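Local coordinates for protein UDP-glucose 4-epimerase (Campylobacter jejuni subsp. jejuni serotype O:2, PDB 7K3P) that probably interconverts UDP-glucose and UDP-galactose, and their N-acetylated forms, by inverting the sugar at C4 with the help of bound NAD, at residues N120-C125 / E170-D175; A81-E86 / T128-F133; C186-F191 / L256-Y261. The protein carries 2 engineered substitutions. All blocks are in the same frame, centred on the assembly; numbering follows the deposited sequence.

The three contacts lie in the NAD-binding Rossmann part of the enzyme. Contact 1 pairs two helices on one face of the parallel sheet. Contact 2 lies about 13 Å away, centre to centre, where the first of these helices turns into strand 132-136. A probable hydrogen bond, C125 O to V130 N at 2.9 Å, joins the two. Contact 3 joins the next strand, 184-189, to a helix on the other face, and its centre is about 20 Å from that of contact 2. A probable hydrogen bond between F133 O and C186 N (2.8 Å) links those strands. Y190 of contact 3 binds NAD directly; the side chains of L173 and F83 are about 11 Å from it.

Contact 1. Residues N120-C125 / E170-D175; sequences NLIETC and EEVLRD
I122 and L173 meet at about a right angle, side chain across side chain. Their CA atoms are 7.3 Å apart. The methyl CD1 of I122 does most of the touching. It lies 3.5 Å from L173 CD2. On another side it meets V172 CG1 at 3.8 Å. CG1 of I122 adds a second touch on the same leucine methyl, L173 CD2, at 3.7 Å. The isoleucine reaches this far because CG1 sits beside the backbone N (chi1 -66°) and the chain then runs on nearly extended to CD1. All three residues are buried and the contact is purely apolar. F133 of strand 132-136 touches both I122 and L173 on the sheet side.

The two helices, 107-127 and 161-179, lie against one face of the parallel sheet of the Rossmann fold. In dimeric epimerases of this family the same pair of helices joins its mate from the other subunit in a four-helix bundle. The contacts here fit that: V172 packs on L108 of the second subunit, and D175 forms a salt bridge with R164 of that subunit.

Away from I122 the packing between the two segments gives out. E123 and E171 are partly exposed, and the end of E123 leads away from the other helix. The second subunit packs on this side, with its M112 on E123 and its M168 on E171. On the side toward helix 76-86, T124 folds back on its own helix. Its OG1 donates to N120 O at 3.0 Å, from above the carbonyl plane. That oxygen also accepts the helical bond from T124 N.

Contact 2. Residues A81-E86 / T128-F133; sequences ALFERE and TGVNKF
T128 OG1, which lies against F83, is held by more than one partner. Its main bond is to T124 O, one turn back in the preceding helix. A water adds a weak bond to the same hydroxyl oxygen, T128 OG1, at 3.4 Å. The water donates this bond, and it also donates to F83 O at 2.8 Å. It bridges the helix backbone to the turn, weakly on the threonine side. OG1 stands between the backbone N and the carbonyl carbon of its own residue (chi1 62°). There it meets the edge of the F83 ring, in the ring plane, with OG1 3.7 Å from F83 CD2. It also touches F83 CB at 3.6 Å.

V130 supplies the apolar touch on the ring. Its CG2 comes obliquely to the ring and is 3.7 Å from F83 CD2. F88 packs edge-to-face with F83, and L121 and T124 of helix 107-127 also touch F83.

E84 lies on the exposed side of the contact. Its CB points away, but a bend at chi2 (-70°) brings the carboxylate back over the threonine methyl. E84 OE1 ends 3.6 Å from T128 CG2. This is a van der Waals touch, with no hydrogen bond.

T128 is the first residue to leave helix 107-127, and after a short loop the chain enters strand 132-136. The contact joins helix 76-86 to a helix-to-strand turn of the beta-alpha-beta layout of a Rossmann fold.

Contact 3. Residues C186-F191 / L256-Y261; sequences CILRYF and LAALDY. With NAD (nicotinamide-adenine-dinucleotide), chain C.
The apolar part of this contact centres on A258, whose CB faces C186 and L188. A258 CB is 3.8 Å from C186 SG. The same methyl, A258 CB, meets L188 CD1 at 4.0 Å. C186 and L188 are two apart in the strand and point to the same side, toward the helix. I187 between them points the other way. The alanine adds little bulk, so the helix lies close to the strand, with CA atoms of C186 and A258 6.5 Å apart. I134 of the neighbouring strand also touches A258.

A sulfur-aromatic contact adds to this. C186 SG is 5.5 Å from the centroid of the Y261 ring and sits obliquely, 51° off the ring normal. With SG anti to the backbone N (chi1 -169°), the sulfur reaches both A258 CB and the ring. Y261 also packs edge-to-face with F270, and its hydroxyl is bonded to N268 and to E266 O.

This is helix-on-sheet packing of a Rossmann fold. Strand 184-189 lies between strands 132-136 and 268-271, and helix 248-261 covers one face. The strand's C-terminal end runs on to the cofactor, as is usual for this fold.

The polar contacts with the cofactor are made there. Y190 OH donates to NAD O4D at 2.9 Å, in the ribose that carries the nicotinamide. Its ring lies obliquely beside the nicotinamide, with Y190 CE2 only 3.2 Å from NAD C5N. F191 reaches the cofactor through its backbone: F191 O is 3.4 Å from NAD C4N, the carbon that takes up hydride in NAD enzymes. R189 is buried, with its side chain well away from the helix. Its NH2 forms a salt bridge with E170, and its NH1 is bonded to Y142 OH and E152 O.

Contact 1. Residues N120-C125 / E170-D175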
loop_
_atom_site.group_PDB
_atom_site.type_symbol
_atom_site.label_atom_id
_atom_site.label_comp_id
_atom_site.label_asym_id
_atom_site.label_seq_id
_atom_site.Cartn_x
_atom_site.Cartn_y
_atom_site.Cartn_z
ATOM N N ASN A 120 -1.065 5.678 9.753
ATOM C CA ASN A 120 -1.448 6.688 10.734
ATOM C C ASN A 120 -0.243 7.113 11.582
ATOM O O ASN A 120 -0.076 8.289 11.903
ATOM C CB ASN A 120 -2.541 6.175 11.654
ATOM C CG ASN A 120 -2.829 7.158 12.769
ATOM O OD1 ASN A 120 -3.357 8.238 12.514
ATOM N ND2 ASN A 120 -2.438 6.812 13.995
ATOM N N LEU A 121 0.583 6.139 11.957
ATOM C CA LEU A 121 1.779 6.401 12.754
ATOM C C LEU A 121 2.690 7.397 12.049
ATOM O O LEU A 121 3.192 8.340 12.664
ATOM C CB LEU A 121 2.511 5.089 13.028
ATOM C CG LEU A 121 3.521 4.993 14.163
ATOM C CD1 LEU A 121 2.959 5.527 15.470
ATOM C CD2 LEU A 121 3.943 3.530 14.336
ATOM N N ILE A 122 2.905 7.196 10.756
ATOM C CA ILE A 122 3.744 8.114 9.986
ATOM C C ILE A 122 3.137 9.509 9.917
ATOM O O ILE A 122 3.845 10.512 10.135
ATOM C CB ILE A 122 4.025 7.582 8.569
ATOM C CG1 ILE A 122 4.880 6.312 8.649
ATOM C CG2 ILE A 122 4.718 8.651 7.710
ATOM C CD1 ILE A 122 4.811 5.439 7.354
ATOM N N GLU A 123 1.840 9.594 9.614
ATOM C CA GLU A 123 1.192 10.907 9.594
ATOM C C GLU A 123 1.369 11.625 10.929
ATOM O O GLU A 123 1.651 12.824 10.963
ATOM C CB GLU A 123 -0.296 10.816 9.254
ATOM C CG GLU A 123 -0.949 12.204 9.210
ATOM C CD GLU A 123 -2.402 12.154 8.782
ATOM O OE1 GLU A 123 -3.220 11.591 9.539
ATOM O OE2 GLU A 123 -2.715 12.674 7.689
ATOM N N THR A 124 1.227 10.876 12.019
ATOM C CA THR A 124 1.366 11.415 13.372
ATOM C C THR A 124 2.812 11.874 13.655
ATOM O O THR A 124 3.029 12.915 14.289
ATOM C CB THR A 124 0.920 10.371 14.416
ATOM O OG1 THR A 124 -0.484 10.117 14.255
ATOM C CG2 THR A 124 1.174 10.866 15.826
ATOM N N CYS A 125 3.798 11.099 13.194
ATOM C CA CYS A 125 5.201 11.509 13.321
ATOM C C CYS A 125 5.387 12.860 12.661
ATOM O O CYS A 125 5.974 13.776 13.242
ATOM C CB CYS A 125 6.165 10.462 12.700
ATOM S SG CYS A 125 6.313 9.000 13.710
ATOM N N GLU A 170 6.832 0.858 3.424
ATOM C CA GLU A 170 8.098 1.411 2.919
ATOM C C GLU A 170 7.833 2.548 1.951
ATOM O O GLU A 170 8.514 3.576 1.983
ATOM C CB GLU A 170 8.932 0.346 2.185
ATOM C CG GLU A 170 9.601 -0.684 3.076
ATOM C CD GLU A 170 10.733 -1.439 2.345
ATOM O OE1 GLU A 170 11.278 -0.881 1.370
ATOM O OE2 GLU A 170 11.078 -2.570 2.756
ATOM N N GLU A 171 6.853 2.353 1.071
ATOM C CA GLU A 171 6.577 3.334 0.029
ATOM C C GLU A 171 5.969 4.606 0.605
ATOM O O GLU A 171 6.220 5.717 0.096
ATOM C CB GLU A 171 5.688 2.740 -1.071
ATOM C CG GLU A 171 6.365 1.554 -1.784
ATOM C CD GLU A 171 5.533 0.985 -2.926
ATOM O OE1 GLU A 171 4.349 1.363 -3.051
ATOM O OE2 GLU A 171 6.075 0.159 -3.706
ATOM N N VAL A 172 5.171 4.449 1.657
ATOM C CA VAL A 172 4.632 5.614 2.364
ATOM C C VAL A 172 5.783 6.382 3.028
ATOM O O VAL A 172 5.839 7.612 2.958
ATOM C CB VAL A 172 3.555 5.221 3.394
ATOM C CG1 VAL A 172 3.048 6.467 4.172
ATOM C CG2 VAL A 172 2.373 4.530 2.696
ATOM N N LEU A 173 6.713 5.661 3.654
ATOM C CA LEU A 173 7.866 6.323 4.256
ATOM C C LEU A 173 8.664 7.117 3.224
ATOM O O LEU A 173 9.068 8.254 3.491
ATOM C CB LEU A 173 8.772 5.327 4.982
ATOM C CG LEU A 173 8.278 4.784 6.311
ATOM C CD1 LEU A 173 9.158 3.615 6.747
ATOM C CD2 LEU A 173 8.283 5.898 7.385
ATOM N N ARG A 174 8.881 6.529 2.048
ATOM C CA ARG A 174 9.594 7.213 0.962
ATOM C C ARG A 174 8.894 8.491 0.519
ATOM O O ARG A 174 9.546 9.527 0.352
ATOM C CB ARG A 174 9.810 6.282 -0.251
ATOM C CG ARG A 174 11.053 5.388 -0.152
ATOM C CD ARG A 174 10.952 4.087 -1.006
ATOM N NE ARG A 174 11.650 3.057 -0.249
ATOM C CZ ARG A 174 11.368 1.766 -0.200
ATOM N NH1 ARG A 174 10.383 1.219 -0.910
ATOM N NH2 ARG A 174 12.125 1.001 0.579
ATOM N N ASP A 175 7.577 8.428 0.315
ATOM C CA ASP A 175 6.825 9.626 -0.074
ATOM C C ASP A 175 6.800 10.678 1.040
ATOM O O ASP A 175 6.841 11.875 0.766
ATOM C CB ASP A 175 5.388 9.285 -0.507
ATOM C CG ASP A 175 5.319 8.770 -1.926
ATOM O OD1 ASP A 175 6.301 8.984 -2.658
ATOM O OD2 ASP A 175 4.292 8.158 -2.318
#

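Contact 2. Residues A81-E86 / T128-F133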
loop_
_atom_site.group_PDB
_atom_site.type_symbol
_atom_site.label_atom_id
_atom_site.label_comp_id
_atom_site.label_asym_id
_atom_site.label_seq_id
_atom_site.Cartn_x
_atom_site.Cartn_y
_atom_site.Cartn_z
ATOM N N ALA A 81 -2.577 11.678 20.380
ATOM C CA ALA A 81 -2.490 12.364 21.670
ATOM C C ALA A 81 -1.204 11.990 22.414
ATOM O O ALA A 81 -0.566 12.849 23.023
ATOM C CB ALA A 81 -3.719 12.062 22.522
ATOM N N LEU A 82 -0.830 10.711 22.378
ATOM C CA LEU A 82 0.431 10.286 23.000
ATOM C C LEU A 82 1.598 11.078 22.394
ATOM O O LEU A 82 2.431 11.640 23.119
ATOM C CB LEU A 82 0.651 8.782 22.831
ATOM C CG LEU A 82 1.997 8.206 23.269
ATOM C CD1 LEU A 82 2.156 8.250 24.796
ATOM C CD2 LEU A 82 2.169 6.776 22.758
ATOM N N PHE A 83 1.625 11.160 21.070
ATOM C CA PHE A 83 2.670 11.905 20.359
ATOM C C PHE A 83 2.647 13.419 20.601
ATOM O O PHE A 83 3.710 14.052 20.675
ATOM C CB PHE A 83 2.606 11.613 18.858
ATOM C CG PHE A 83 3.232 10.291 18.476
ATOM C CD1 PHE A 83 2.818 9.113 19.083
ATOM C CD2 PHE A 83 4.245 10.235 17.523
ATOM C CE1 PHE A 83 3.398 7.893 18.751
ATOM C CE2 PHE A 83 4.824 9.011 17.180
ATOM C CZ PHE A 83 4.403 7.848 17.796
ATOM N N GLU A 84 1.456 14.016 20.699
ATOM C CA GLU A 84 1.384 15.439 21.067
ATOM C C GLU A 84 1.953 15.687 22.468
ATOM O O GLU A 84 2.647 16.682 22.699
ATOM C CB GLU A 84 -0.054 15.969 21.009
ATOM C CG GLU A 84 -0.588 16.136 19.610
ATOM C CD GLU A 84 0.073 17.282 18.862
ATOM O OE1 GLU A 84 -0.250 17.461 17.659
ATOM O OE2 GLU A 84 0.898 17.999 19.479
ATOM N N ARG A 85 1.656 14.786 23.398
ATOM C CA ARG A 85 2.069 14.965 24.787
ATOM C C ARG A 85 3.555 14.699 24.974
ATOM O O ARG A 85 4.239 15.469 25.639
ATOM C CB ARG A 85 1.274 14.059 25.734
ATOM C CG ARG A 85 -0.212 14.442 25.891
ATOM C CD ARG A 85 -0.838 13.683 27.046
ATOM N NE ARG A 85 -0.393 12.287 27.088
ATOM C CZ ARG A 85 -1.004 11.281 26.466
ATOM N NH1 ARG A 85 -2.105 11.508 25.749
ATOM N NH2 ARG A 85 -0.515 10.045 26.555
ATOM N N GLU A 86 4.054 13.610 24.387
ATOM C CA GLU A 86 5.422 13.172 24.655
ATOM C C GLU A 86 6.494 13.845 23.798
ATOM O O GLU A 86 7.638 13.988 24.237
ATOM C CB GLU A 86 5.524 11.654 24.534
ATOM C CG GLU A 86 4.737 10.896 25.594
ATOM C CD GLU A 86 5.299 11.076 27.000
ATOM O OE1 GLU A 86 6.492 11.444 27.146
ATOM O OE2 GLU A 86 4.536 10.849 27.958
ATOM N N THR A 128 3.798 15.868 14.582
ATOM C CA THR A 128 4.309 16.126 15.924
ATOM C C THR A 128 5.842 16.205 15.999
ATOM O O THR A 128 6.415 16.129 17.093
ATOM C CB THR A 128 3.821 15.061 16.906
ATOM O OG1 THR A 128 4.326 13.777 16.507
ATOM C CG2 THR A 128 2.285 15.024 16.917
ATOM N N GLY A 129 6.495 16.343 14.844
ATOM C CA GLY A 129 7.942 16.530 14.798
ATOM C C GLY A 129 8.818 15.328 15.144
ATOM O O GLY A 129 9.972 15.481 15.598
ATOM N N VAL A 130 8.294 14.122 14.947
ATOM C CA VAL A 130 9.119 12.941 15.135
ATOM C C VAL A 130 9.778 12.750 13.786
ATOM O O VAL A 130 9.120 12.359 12.807
ATOM C CB VAL A 130 8.308 11.704 15.519
ATOM C CG1 VAL A 130 9.243 10.577 15.890
ATOM C CG2 VAL A 130 7.386 12.006 16.703
ATOM N N ASN A 131 11.061 13.078 13.708
ATOM C CA ASN A 131 11.708 13.184 12.408
ATOM C C ASN A 131 12.756 12.106 12.127
ATOM O O ASN A 131 13.481 12.170 11.137
ATOM C CB ASN A 131 12.270 14.594 12.211
ATOM C CG ASN A 131 11.226 15.550 11.661
ATOM O OD1 ASN A 131 10.442 15.180 10.784
ATOM N ND2 ASN A 131 11.206 16.781 12.172
ATOM N N LYS A 132 12.831 11.126 13.015
ATOM C CA LYS A 132 13.618 9.925 12.769
ATOM C C LYS A 132 12.728 8.699 12.973
ATOM O O LYS A 132 12.180 8.492 14.060
ATOM C CB LYS A 132 14.842 9.878 13.692
ATOM C CG LYS A 132 15.867 10.996 13.381
ATOM C CD LYS A 132 16.898 11.132 14.486
ATOM C CE LYS A 132 17.846 12.294 14.175
ATOM N NZ LYS A 132 18.858 12.427 15.245
ATOM N N PHE A 133 12.583 7.895 11.923
ATOM C CA PHE A 133 11.681 6.742 11.948
ATOM C C PHE A 133 12.450 5.475 11.551
ATOM O O PHE A 133 12.879 5.354 10.407
ATOM C CB PHE A 133 10.530 6.998 10.960
ATOM C CG PHE A 133 9.347 6.079 11.133
ATOM C CD1 PHE A 133 9.460 4.713 10.894
ATOM C CD2 PHE A 133 8.109 6.592 11.507
ATOM C CE1 PHE A 133 8.353 3.863 11.045
ATOM C CE2 PHE A 133 7.005 5.761 11.666
ATOM C CZ PHE A 133 7.123 4.393 11.433
HETATM O O HOH W 1 5.858 12.892 19.357
#

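Contact 3. Residues C186-F191 / L256-Y261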
loop_
_atom_site.group_PDB
_atom_site.type_symbol
_atom_site.label_atom_id
_atom_site.label_comp_id
_atom_site.label_asym_id
_atom_site.label_seq_id
_atom_site.Cartn_x
_atom_site.Cartn_y
_atom_site.Cartn_z
ATOM N N CYS A 186 14.765 5.167 8.337
ATOM C CA CYS A 186 15.690 4.111 7.996
ATOM C C CYS A 186 14.946 2.786 8.031
ATOM O O CYS A 186 14.411 2.396 9.065
ATOM C CB CYS A 186 16.849 4.076 8.984
ATOM S SG CYS A 186 18.192 2.994 8.435
ATOM N N ILE A 187 14.907 2.107 6.893
ATOM C CA ILE A 187 14.198 0.843 6.792
ATOM C C ILE A 187 15.160 -0.326 6.904
ATOM O O ILE A 187 16.183 -0.362 6.210
ATOM C CB ILE A 187 13.465 0.742 5.450
ATOM C CG1 ILE A 187 12.282 1.720 5.422
ATOM C CG2 ILE A 187 13.005 -0.712 5.210
ATOM C CD1 ILE A 187 11.900 2.166 4.009
ATOM N N LEU A 188 14.834 -1.291 7.758
ATOM C CA LEU A 188 15.672 -2.481 7.896
ATOM C C LEU A 188 14.951 -3.723 7.341
ATOM O O LEU A 188 13.821 -4.035 7.752
ATOM C CB LEU A 188 16.074 -2.692 9.368
ATOM C CG LEU A 188 16.858 -1.541 10.012
ATOM C CD1 LEU A 188 17.275 -1.877 11.430
ATOM C CD2 LEU A 188 18.091 -1.232 9.174
ATOM N N ARG A 189 15.588 -4.423 6.400
ATOM C CA ARG A 189 15.044 -5.694 5.896
ATOM C C ARG A 189 15.950 -6.840 6.335
ATOM O O ARG A 189 17.178 -6.689 6.354
ATOM C CB ARG A 189 14.962 -5.676 4.375
ATOM C CG ARG A 189 14.154 -4.527 3.778
ATOM C CD ARG A 189 14.368 -4.483 2.286
ATOM N NE ARG A 189 13.675 -3.367 1.652
ATOM C CZ ARG A 189 14.096 -2.779 0.543
ATOM N NH1 ARG A 189 15.207 -3.216 -0.055
ATOM N NH2 ARG A 189 13.415 -1.762 0.043
ATOM N N TYR A 190 15.357 -7.981 6.677
ATOM C CA TYR A 190 16.137 -9.135 7.100
ATOM C C TYR A 190 15.314 -10.400 6.993
ATOM O O TYR A 190 14.078 -10.352 6.886
ATOM C CB TYR A 190 16.664 -8.957 8.537
ATOM C CG TYR A 190 15.644 -8.386 9.518
ATOM C CD1 TYR A 190 15.356 -7.026 9.547
ATOM C CD2 TYR A 190 15.003 -9.209 10.434
ATOM C CE1 TYR A 190 14.422 -6.498 10.472
ATOM C CE2 TYR A 190 14.100 -8.701 11.350
ATOM C CZ TYR A 190 13.811 -7.353 11.358
ATOM O OH TYR A 190 12.900 -6.869 12.277
ATOM N N PHE A 191 16.004 -11.534 7.010
ATOM C CA PHE A 191 15.335 -12.821 6.967
ATOM C C PHE A 191 14.927 -13.253 8.375
ATOM O O PHE A 191 14.772 -12.418 9.269
ATOM C CB PHE A 191 16.242 -13.851 6.286
ATOM C CG PHE A 191 16.278 -13.709 4.790
ATOM C CD1 PHE A 191 15.314 -14.332 3.998
ATOM C CD2 PHE A 191 17.245 -12.925 4.175
ATOM C CE1 PHE A 191 15.329 -14.191 2.610
ATOM C CE2 PHE A 191 17.271 -12.779 2.789
ATOM C CZ PHE A 191 16.313 -13.414 2.002
ATOM N N LEU A 256 19.550 -0.084 16.845
ATOM C CA LEU A 256 20.288 0.987 17.511
ATOM C C LEU A 256 21.245 1.620 16.515
ATOM O O LEU A 256 21.292 2.846 16.376
ATOM C CB LEU A 256 21.042 0.454 18.739
ATOM C CG LEU A 256 20.247 0.361 20.043
ATOM C CD1 LEU A 256 19.231 -0.793 20.018
ATOM C CD2 LEU A 256 21.191 0.231 21.250
ATOM N N ALA A 257 21.983 0.785 15.781
ATOM C CA ALA A 257 22.917 1.322 14.794
ATOM C C ALA A 257 22.210 2.173 13.744
ATOM O O ALA A 257 22.766 3.170 13.289
ATOM C CB ALA A 257 23.746 0.202 14.140
ATOM N N ALA A 258 20.988 1.783 13.361
ATOM C CA ALA A 258 20.204 2.520 12.350
ATOM C C ALA A 258 19.821 3.907 12.855
ATOM O O ALA A 258 19.789 4.881 12.100
ATOM C CB ALA A 258 18.925 1.733 11.979
ATOM N N LEU A 259 19.480 3.980 14.135
ATOM C CA LEU A 259 19.135 5.264 14.741
ATOM C C LEU A 259 20.374 6.152 14.779
ATOM O O LEU A 259 20.326 7.318 14.369
ATOM C CB LEU A 259 18.570 5.066 16.149
ATOM C CG LEU A 259 18.208 6.373 16.853
ATOM C CD1 LEU A 259 17.342 7.224 15.934
ATOM C CD2 LEU A 259 17.506 6.098 18.172
ATOM N N ASP A 260 21.489 5.581 15.240
ATOM C CA ASP A 260 22.765 6.303 15.265
ATOM C C ASP A 260 23.074 6.849 13.883
ATOM O O ASP A 260 23.452 8.015 13.735
ATOM C CB ASP A 260 23.901 5.389 15.738
ATOM C CG ASP A 260 23.850 5.120 17.232
ATOM O OD1 ASP A 260 23.233 5.933 17.963
ATOM O OD2 ASP A 260 24.432 4.095 17.679
ATOM N N TYR A 261 22.865 6.019 12.864
ATOM C CA TYR A 261 23.133 6.421 11.484
ATOM C C TYR A 261 22.340 7.659 11.052
ATOM O O TYR A 261 22.845 8.487 10.288
ATOM C CB TYR A 261 22.882 5.248 10.512
ATOM C CG TYR A 261 22.792 5.665 9.064
ATOM C CD1 TYR A 261 21.572 6.027 8.513
ATOM C CD2 TYR A 261 23.925 5.697 8.240
ATOM C CE1 TYR A 261 21.468 6.418 7.195
ATOM C CE2 TYR A 261 23.828 6.095 6.898
ATOM C CZ TYR A 261 22.583 6.454 6.395
ATOM O OH TYR A 261 22.419 6.845 5.089
HETATM P PA NAD C . 6.448 -9.875 17.798
HETATM O O1A NAD C . 5.045 -10.388 17.584
HETATM O O2A NAD C . 7.119 -10.607 18.926
HETATM O O5B NAD C . 6.437 -8.344 18.181
HETATM C C5B NAD C . 5.344 -7.572 17.774
HETATM C C4B NAD C . 4.907 -6.712 18.894
HETATM O O4B NAD C . 4.069 -5.680 18.460
HETATM C C3B NAD C . 4.128 -7.536 19.965
HETATM O O3B NAD C . 4.603 -7.432 21.361
HETATM C C2B NAD C . 2.653 -7.146 19.702
HETATM O O2B NAD C . 1.866 -7.221 20.812
HETATM C C1B NAD C . 2.854 -5.747 19.211
HETATM N N9A NAD C . 1.710 -5.256 18.427
HETATM C C8A NAD C . 1.166 -5.841 17.339
HETATM N N7A NAD C . 0.122 -5.123 16.895
HETATM C C5A NAD C . -0.038 -4.051 17.680
HETATM C C6A NAD C . -0.945 -2.978 17.710
HETATM N N6A NAD C . -1.978 -2.881 16.707
HETATM N N1A NAD C . -0.828 -2.024 18.655
HETATM C C2A NAD C . 0.125 -2.077 19.602
HETATM N N3A NAD C . 1.021 -3.119 19.621
HETATM C C4A NAD C . 0.965 -4.106 18.680
HETATM O O3 NAD C . 7.242 -10.057 16.433
HETATM P PN NAD C . 8.806 -9.896 16.302
HETATM O O1N NAD C . 9.386 -9.262 17.553
HETATM O O2N NAD C . 9.385 -11.262 16.087
HETATM O O5D NAD C . 9.090 -8.982 15.044
HETATM C C5D NAD C . 8.947 -7.588 15.188
HETATM C C4D NAD C . 9.084 -6.874 13.853
HETATM O O4D NAD C . 10.212 -7.332 13.141
HETATM C C3D NAD C . 7.846 -6.954 12.966
HETATM O O3D NAD C . 7.659 -5.754 12.330
HETATM C C2D NAD C . 8.172 -7.939 11.926
HETATM O O2D NAD C . 7.482 -7.766 10.745
HETATM C C1D NAD C . 9.710 -7.756 11.816
HETATM N N1N NAD C . 10.469 -8.974 11.269
HETATM C C2N NAD C . 10.510 -10.077 12.099
HETATM C C3N NAD C . 11.185 -11.217 11.674
HETATM C C7N NAD C . 11.238 -12.428 12.570
HETATM O O7N NAD C . 10.680 -12.450 13.656
HETATM N N7N NAD C . 11.951 -13.578 12.124
HETATM C C4N NAD C . 11.808 -11.225 10.441
HETATM C C5N NAD C . 11.760 -10.119 9.623
HETATM C C6N NAD C . 11.080 -8.964 10.033
#